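Local coordinates for cellulosome anchoring protein cohesin region (Clostridium thermocellum, PDB 4DH2) that binds a type I dockerin module through its cohesin domain, a cell-adhesion interaction of the cellulosome, at residues L17-E22 with A151-G156; P35-N40 with D107-K112; L51-D56 with I134-S139. All coordinates share one frame; numbering follows the deposited sequence.

Interaction 1. Residues L17-E22 with A151-G156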
# COMPACT_ATOMS: atom_id res chain seq x y z
N LEU A 17 7.16 -3.49 -12.90
CA LEU A 17 7.92 -2.31 -12.47
C LEU A 17 8.82 -2.72 -11.31
O LEU A 17 8.79 -3.86 -10.81
CB LEU A 17 7.01 -1.15 -12.06
CG LEU A 17 5.99 -1.48 -10.96
CD1 LEU A 17 6.57 -1.38 -9.62
CD2 LEU A 17 4.79 -0.53 -11.11
N ASP A 18 9.64 -1.77 -10.89
CA ASP A 18 10.54 -1.96 -9.77
C ASP A 18 10.14 -1.00 -8.66
O ASP A 18 9.83 0.16 -8.93
CB ASP A 18 11.98 -1.66 -10.17
CG ASP A 18 12.52 -2.68 -11.17
OD1 ASP A 18 13.00 -3.72 -10.74
OD2 ASP A 18 12.46 -2.41 -12.36
N VAL A 19 10.17 -1.51 -7.43
CA VAL A 19 9.90 -0.71 -6.25
C VAL A 19 11.18 -0.70 -5.40
O VAL A 19 11.68 -1.77 -5.04
CB VAL A 19 8.74 -1.29 -5.44
CG1 VAL A 19 8.46 -0.45 -4.23
CG2 VAL A 19 7.51 -1.41 -6.31
N LEU A 20 11.69 0.49 -5.06
CA LEU A 20 12.96 0.62 -4.33
C LEU A 20 12.82 1.45 -3.07
O LEU A 20 12.13 2.46 -3.07
CB LEU A 20 14.00 1.29 -5.23
CG LEU A 20 14.25 0.68 -6.61
CD1 LEU A 20 13.34 1.29 -7.64
CD2 LEU A 20 15.70 0.89 -7.02
N VAL A 21 13.46 0.99 -2.00
CA VAL A 21 13.65 1.85 -0.84
C VAL A 21 14.99 2.53 -1.04
O VAL A 21 16.01 1.86 -1.15
CB VAL A 21 13.67 1.03 0.45
CG1 VAL A 21 13.96 1.96 1.65
CG2 VAL A 21 12.37 0.30 0.64
N GLU A 22 15.00 3.86 -1.12
CA GLU A 22 16.24 4.58 -1.35
C GLU A 22 17.01 4.75 -0.04
O GLU A 22 16.54 5.40 0.88
CB GLU A 22 15.96 5.93 -1.99
CG GLU A 22 15.30 5.82 -3.37
CD GLU A 22 16.12 5.00 -4.37
OE1 GLU A 22 17.37 4.94 -4.24
OE2 GLU A 22 15.52 4.39 -5.28
N ALA A 151 5.61 -6.31 -9.30
CA ALA A 151 6.48 -5.34 -8.68
C ALA A 151 7.74 -6.06 -8.20
O ALA A 151 7.66 -6.94 -7.36
CB ALA A 151 5.78 -4.70 -7.49
N VAL A 152 8.88 -5.71 -8.77
CA VAL A 152 10.12 -6.28 -8.29
C VAL A 152 10.58 -5.43 -7.10
O VAL A 152 11.00 -4.29 -7.27
CB VAL A 152 11.20 -6.22 -9.37
CG1 VAL A 152 12.51 -6.87 -8.82
CG2 VAL A 152 10.72 -6.87 -10.68
N LEU A 153 10.49 -6.00 -5.92
CA LEU A 153 10.79 -5.26 -4.70
C LEU A 153 12.27 -5.33 -4.31
O LEU A 153 12.89 -6.40 -4.28
CB LEU A 153 9.96 -5.83 -3.59
CG LEU A 153 8.45 -5.89 -3.84
CD1 LEU A 153 7.74 -6.53 -2.68
CD2 LEU A 153 7.88 -4.50 -4.10
N LYS A 154 12.83 -4.18 -4.01
CA LYS A 154 14.18 -4.11 -3.54
C LYS A 154 14.19 -3.44 -2.17
O LYS A 154 13.77 -2.31 -2.05
CB LYS A 154 15.00 -3.34 -4.56
CG LYS A 154 15.00 -3.98 -5.95
CD LYS A 154 15.39 -2.98 -7.03
CE LYS A 154 15.86 -3.65 -8.31
NZ LYS A 154 16.24 -2.61 -9.31
N GLU A 155 14.63 -4.18 -1.16
CA GLU A 155 14.65 -3.69 0.21
C GLU A 155 15.68 -2.60 0.32
O GLU A 155 16.48 -2.40 -0.60
CB GLU A 155 14.98 -4.82 1.16
CG GLU A 155 13.85 -5.83 1.27
CD GLU A 155 14.13 -7.00 2.21
OE1 GLU A 155 15.30 -7.26 2.56
OE2 GLU A 155 13.15 -7.68 2.59
N GLY A 156 15.68 -1.90 1.44
CA GLY A 156 16.59 -0.80 1.63
C GLY A 156 17.12 -0.81 3.04
O GLY A 156 16.66 -1.58 3.89
O HOH W 1 16.06 -0.41 -2.71
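Leu17 to Leu20 pair with Ala151 to Lys154 as neighbouring parallel β-strands, each residue opposite its partner. Four backbone hydrogen bonds join them. Val152 N donates to Leu17 O. Val152 O in turn accepts from Val19 N. Lys154 N binds Val19 O, and the ladder ends in a weak bond of 3.3 Å from Val21 N to Lys154 O. Beside the end of the ladder, a water lies 2.8 Å from Val21 O and 2.9 Å from Glu155 O.

The apolar contacts lie on the face of Leu17, Val19, Ala151 and Leu153. Leu153 CD2 packs on Val19 CB at 3.6 Å. Ala151 CB faces both Val19 CG2, at 3.9 Å, and Leu17 CD1, at 4.0 Å. Past the ladder, Val21 CB rests on Gly156 CA at 3.6 Å, a place where the backbone comes close because glycine has no side chain.

The face of Asp18, Leu20, Val152 and Lys154 is more polar. Two conformers of Lys154 are deposited, so its contacts are tentative. In the one given, the chain is extended beyond CG and its CD packs beside Leu20 CG. Lys154 NZ then makes a long salt bridge of 3.7 Å to Asp18 OD1. The other oxygen, Asp18 OD2, takes a hydrogen bond from Asn40.

This is the parallel pair of the cohesin β-sandwich, which has a jelly-roll topology. Strand 15-27 is flanked on its other side by strand 31-39, and strand 149-161 by strand 129-142.

Interaction 2. Residues P35-N40 with D107-K112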
# COMPACT_ATOMS: atom_id res chain seq x y z
N PRO A 35 12.95 8.26 0.88
CA PRO A 35 12.15 8.24 -0.34
C PRO A 35 11.97 6.80 -0.80
O PRO A 35 12.89 5.99 -0.67
CB PRO A 35 13.00 9.01 -1.36
CG PRO A 35 14.14 9.61 -0.56
CD PRO A 35 14.33 8.71 0.61
N LEU A 36 10.77 6.53 -1.31
CA LEU A 36 10.42 5.23 -1.88
C LEU A 36 10.04 5.51 -3.34
O LEU A 36 9.29 6.44 -3.62
CB LEU A 36 9.23 4.64 -1.11
CG LEU A 36 9.38 4.65 0.40
CD1 LEU A 36 8.10 4.16 1.06
CD2 LEU A 36 10.54 3.80 0.86
N LYS A 37 10.58 4.71 -4.26
CA LYS A 37 10.52 5.02 -5.68
C LYS A 37 9.94 3.86 -6.46
O LYS A 37 10.04 2.72 -6.04
CB LYS A 37 11.92 5.27 -6.25
CG LYS A 37 12.48 6.65 -5.96
CD LYS A 37 13.79 6.85 -6.72
CE LYS A 37 13.55 6.97 -8.22
NZ LYS A 37 14.69 6.47 -9.06
N PHE A 38 9.31 4.21 -7.57
CA PHE A 38 8.96 3.28 -8.62
C PHE A 38 9.86 3.59 -9.80
O PHE A 38 10.05 4.77 -10.15
CB PHE A 38 7.53 3.49 -9.13
CG PHE A 38 6.44 3.14 -8.17
CD1 PHE A 38 6.68 2.34 -7.05
CD2 PHE A 38 5.14 3.59 -8.42
CE1 PHE A 38 5.66 2.04 -6.18
CE2 PHE A 38 4.11 3.27 -7.55
CZ PHE A 38 4.38 2.49 -6.43
N GLU A 39 10.41 2.55 -10.41
CA GLU A 39 11.17 2.68 -11.64
C GLU A 39 10.62 1.71 -12.68
O GLU A 39 10.07 0.66 -12.32
CB GLU A 39 12.66 2.39 -11.39
CG GLU A 39 13.38 3.45 -10.55
CD GLU A 39 14.85 3.11 -10.30
OE1 GLU A 39 15.31 2.02 -10.70
OE2 GLU A 39 15.54 3.94 -9.68
N ASN A 40 10.76 2.07 -13.95
CA ASN A 40 10.24 1.26 -15.04
C ASN A 40 8.73 1.07 -14.94
O ASN A 40 8.20 -0.01 -15.19
CB ASN A 40 10.96 -0.07 -15.06
CG ASN A 40 12.45 0.10 -15.23
OD1 ASN A 40 12.88 0.81 -16.14
ND2 ASN A 40 13.23 -0.45 -14.32
N ASP A 107 8.08 7.38 -13.68
CA ASP A 107 9.01 6.91 -12.66
C ASP A 107 9.30 8.00 -11.65
O ASP A 107 9.30 9.18 -11.99
CB ASP A 107 10.34 6.50 -13.28
CG ASP A 107 10.25 5.28 -14.12
OD1 ASP A 107 9.12 4.81 -14.33
OD2 ASP A 107 11.31 4.79 -14.58
N GLY A 108 9.61 7.62 -10.42
CA GLY A 108 9.96 8.61 -9.42
C GLY A 108 9.52 8.23 -8.03
O GLY A 108 9.25 7.05 -7.72
N VAL A 109 9.45 9.22 -7.15
CA VAL A 109 9.13 8.97 -5.76
C VAL A 109 7.62 8.81 -5.59
O VAL A 109 6.85 9.68 -5.99
CB VAL A 109 9.63 10.12 -4.86
CG1 VAL A 109 9.13 9.95 -3.44
CG2 VAL A 109 11.15 10.18 -4.91
N PHE A 110 7.20 7.67 -5.02
CA PHE A 110 5.78 7.44 -4.77
C PHE A 110 5.37 7.78 -3.34
O PHE A 110 4.19 8.02 -3.07
CB PHE A 110 5.36 6.00 -5.13
CG PHE A 110 5.72 4.95 -4.09
CD1 PHE A 110 4.86 4.64 -3.06
CD2 PHE A 110 6.90 4.24 -4.20
CE1 PHE A 110 5.17 3.63 -2.15
CE2 PHE A 110 7.22 3.24 -3.32
CZ PHE A 110 6.36 2.94 -2.27
N ALA A 111 6.33 7.81 -2.43
CA ALA A 111 6.05 8.22 -1.06
C ALA A 111 7.34 8.59 -0.36
O ALA A 111 8.42 8.13 -0.74
CB ALA A 111 5.33 7.14 -0.32
N LYS A 112 7.23 9.44 0.65
CA LYS A 112 8.38 9.74 1.48
C LYS A 112 8.00 9.45 2.92
O LYS A 112 6.94 9.91 3.40
CB LYS A 112 8.76 11.23 1.35
CG LYS A 112 9.32 11.61 0.00
CD LYS A 112 9.69 13.10 -0.03
CE LYS A 112 10.42 13.46 -1.33
NZ LYS A 112 9.50 13.72 -2.49
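Leu36 O faces both Phe110 and Ala111, which makes a classic beta bulge in an otherwise regular antiparallel pair. Phe110 N donates to Leu36 O at 2.8 Å. A weak bond of 3.5 Å runs from Ala111 N to the same Leu36 O. Leu36 N returns a bond to Ala111 O. Beyond the bulge, Phe38 and Gly108 form a hydrogen-bonded pair with bonds in both directions. Asn40 N then donates to Asp107 OD2 at 2.8 Å, coming from above the carboxylate plane. Asp107 OD1 binds the next backbone N, of Val41, so one carboxylate holds the chain as it leaves the strand.

The aromatic contact is an offset stack of Phe38 and Phe110, with centroids 4.3 Å apart and planes at 18°. Phe110 CB lies over the centre of the Phe38 ring as a CH-pi contact. A chi1 of 79° sets Phe110 CG where its ring can stack on Phe38. Phe110 CE2 also meets Leu36 CB at 3.3 Å.

On the other face, Val109 CG2 touches Lys37 CG and, less closely, Pro35 CB. In the Glu39 conformer given, Lys37 NZ forms a 2.7 Å salt bridge with Glu39 OE2 along its own strand.

Both rings enter the core of the sandwich, where Phe49 meets Phe38 and Phe91 meets Phe110 edge-to-face. Strand 31-39 runs between strands 15-27 and 108-117, and strand 60-67 follows beyond.

Interaction 3. Residues L51-D56 with I134-S139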
# COMPACT_ATOMS: atom_id res chain seq x y z
N LEU A 51 0.63 -1.76 -1.01
CA LEU A 51 2.01 -2.16 -0.72
C LEU A 51 2.24 -1.99 0.79
O LEU A 51 1.76 -1.00 1.36
CB LEU A 51 2.95 -1.23 -1.51
CG LEU A 51 4.46 -1.31 -1.36
CD1 LEU A 51 4.89 -2.70 -1.64
CD2 LEU A 51 5.05 -0.37 -2.36
N SER A 52 2.94 -2.94 1.43
CA SER A 52 3.33 -2.83 2.85
C SER A 52 4.85 -2.81 2.98
O SER A 52 5.57 -3.55 2.25
CB SER A 52 2.87 -4.08 3.64
OG SER A 52 1.46 -4.10 3.76
N LEU A 53 5.31 -2.02 3.94
CA LEU A 53 6.71 -2.00 4.36
C LEU A 53 6.78 -2.27 5.84
O LEU A 53 5.86 -1.93 6.59
CB LEU A 53 7.30 -0.61 4.14
CG LEU A 53 7.42 -0.05 2.74
CD1 LEU A 53 8.08 1.32 2.84
CD2 LEU A 53 8.23 -0.96 1.87
N TYR A 54 7.90 -2.85 6.29
CA TYR A 54 8.12 -3.03 7.71
C TYR A 54 9.40 -2.33 8.09
O TYR A 54 10.33 -2.24 7.28
CB TYR A 54 8.30 -4.49 8.03
CG TYR A 54 7.07 -5.29 7.79
CD1 TYR A 54 6.09 -5.37 8.76
CD2 TYR A 54 6.87 -5.93 6.58
CE1 TYR A 54 4.95 -6.12 8.56
CE2 TYR A 54 5.74 -6.68 6.37
CZ TYR A 54 4.78 -6.76 7.36
OH TYR A 54 3.64 -7.51 7.16
N TYR A 55 9.42 -1.85 9.32
CA TYR A 55 10.60 -1.23 9.93
C TYR A 55 10.82 -1.79 11.33
O TYR A 55 9.93 -2.40 11.92
CB TYR A 55 10.42 0.29 9.99
CG TYR A 55 9.21 0.76 10.79
CD1 TYR A 55 9.34 1.12 12.11
CD2 TYR A 55 7.93 0.83 10.22
CE1 TYR A 55 8.26 1.54 12.85
CE2 TYR A 55 6.83 1.26 10.97
CZ TYR A 55 7.00 1.60 12.29
OH TYR A 55 5.95 2.03 13.08
N ASP A 56 12.04 -1.61 11.84
CA ASP A 56 12.36 -2.08 13.18
C ASP A 56 12.07 -0.95 14.15
O ASP A 56 12.75 0.09 14.16
CB ASP A 56 13.82 -2.49 13.26
CG ASP A 56 14.22 -2.96 14.64
OD1 ASP A 56 13.32 -3.02 15.52
OD2 ASP A 56 15.42 -3.24 14.86
N ILE A 134 14.66 -2.00 5.93
CA ILE A 134 13.28 -1.69 5.65
C ILE A 134 12.83 -2.76 4.65
O ILE A 134 13.40 -2.86 3.56
CB ILE A 134 13.14 -0.29 5.10
CG1 ILE A 134 13.41 0.72 6.23
CG2 ILE A 134 11.71 -0.06 4.56
CD1 ILE A 134 13.65 2.07 5.74
N THR A 135 11.85 -3.56 5.05
CA THR A 135 11.48 -4.72 4.26
C THR A 135 10.08 -4.55 3.70
O THR A 135 9.39 -3.58 3.99
CB THR A 135 11.49 -5.98 5.09
OG1 THR A 135 10.56 -5.86 6.16
CG2 THR A 135 12.87 -6.20 5.69
N PHE A 136 9.66 -5.52 2.90
CA PHE A 136 8.33 -5.45 2.29
C PHE A 136 7.46 -6.57 2.73
O PHE A 136 7.94 -7.65 3.02
CB PHE A 136 8.45 -5.59 0.80
CG PHE A 136 9.05 -4.44 0.15
CD1 PHE A 136 8.30 -3.32 -0.10
CD2 PHE A 136 10.38 -4.46 -0.21
CE1 PHE A 136 8.86 -2.24 -0.70
CE2 PHE A 136 10.93 -3.36 -0.80
CZ PHE A 136 10.19 -2.27 -1.06
N GLY A 137 6.16 -6.31 2.70
CA GLY A 137 5.18 -7.37 2.76
C GLY A 137 4.51 -7.58 1.41
O GLY A 137 5.11 -7.53 0.32
N GLU A 138 3.22 -7.79 1.51
CA GLU A 138 2.37 -7.89 0.33
C GLU A 138 2.45 -6.64 -0.58
O GLU A 138 2.66 -5.51 -0.15
CB GLU A 138 0.92 -8.17 0.73
CG GLU A 138 0.28 -7.09 1.59
CD GLU A 138 -0.03 -5.83 0.81
OE1 GLU A 138 0.12 -4.73 1.38
OE2 GLU A 138 -0.44 -5.95 -0.38
N SER A 139 2.32 -6.90 -1.86
CA SER A 139 2.45 -5.90 -2.86
C SER A 139 1.55 -6.35 -4.00
O SER A 139 1.72 -7.45 -4.54
CB SER A 139 3.90 -5.86 -3.34
OG SER A 139 4.04 -5.13 -4.53
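Between Leu51 and Leu53 the register against Phe136 to Ser139 slips by one residue, a beta bulge in an antiparallel pair of the cohesin β-sandwich. Ser52 bonds on both sides of the slip: its N donates to Glu138 O at 3.0 Å, and its O accepts from Gly137 N. Past the bulge the regular pattern returns. Tyr54 and Thr135 form a hydrogen-bonded pair, Tyr54 N to Thr135 O and Thr135 N to Tyr54 O.

One face turns into the core. There Leu51 CD1 lies against Phe136 CD1, at 3.8 Å, and Ser139 CB, at 3.7 Å. Leu53 CD1 reaches Ile134 CG2 further along the same face. Val19 and Val21 of strand 15-27 meet Phe136 from the opposing layer.

On the outer face Tyr54 CB meets Thr135 OG1 at 3.2 Å. Tyr54 CE2 comes within 3.7 Å of Gly137 CA, a close approach made possible by the missing side chain. The edge of the same ring points at Phe136 C. Dockerin reaches this part of the sheet: His66 of the dockerin chain packs on Ser52. The bend of Glu138 at chi2 (73°) turns its CD toward Ser52. Glu138 OE1 lies 2.8 Å from Ser52 OG. That hydroxyl is within reach of both Glu138 OE1 and Glu88 OE2, and which of them takes its proton is not settled.

From the N terminus, strand 15-27 comes first, and interaction 1 closes the longest loop by pairing it with strand 149-161 near the C-terminal end. Interactions 2 and 3 both nest inside that loop. They cross each other, since segments 35-40, 51-56, 107-112 and 134-139 alternate along the chain. Strand 15-27 links interaction 1 to interaction 2 through Asp18 N and Glu39 O. Strand 149-161 links it to interaction 3 through Gly156 O and Ile134 N. Interactions 2 and 3, centred about 15 Å apart, meet across the core where Leu36 touches Leu53 and Phe110 touches Leu51. The three contacts thus join both layers of the cohesin domain.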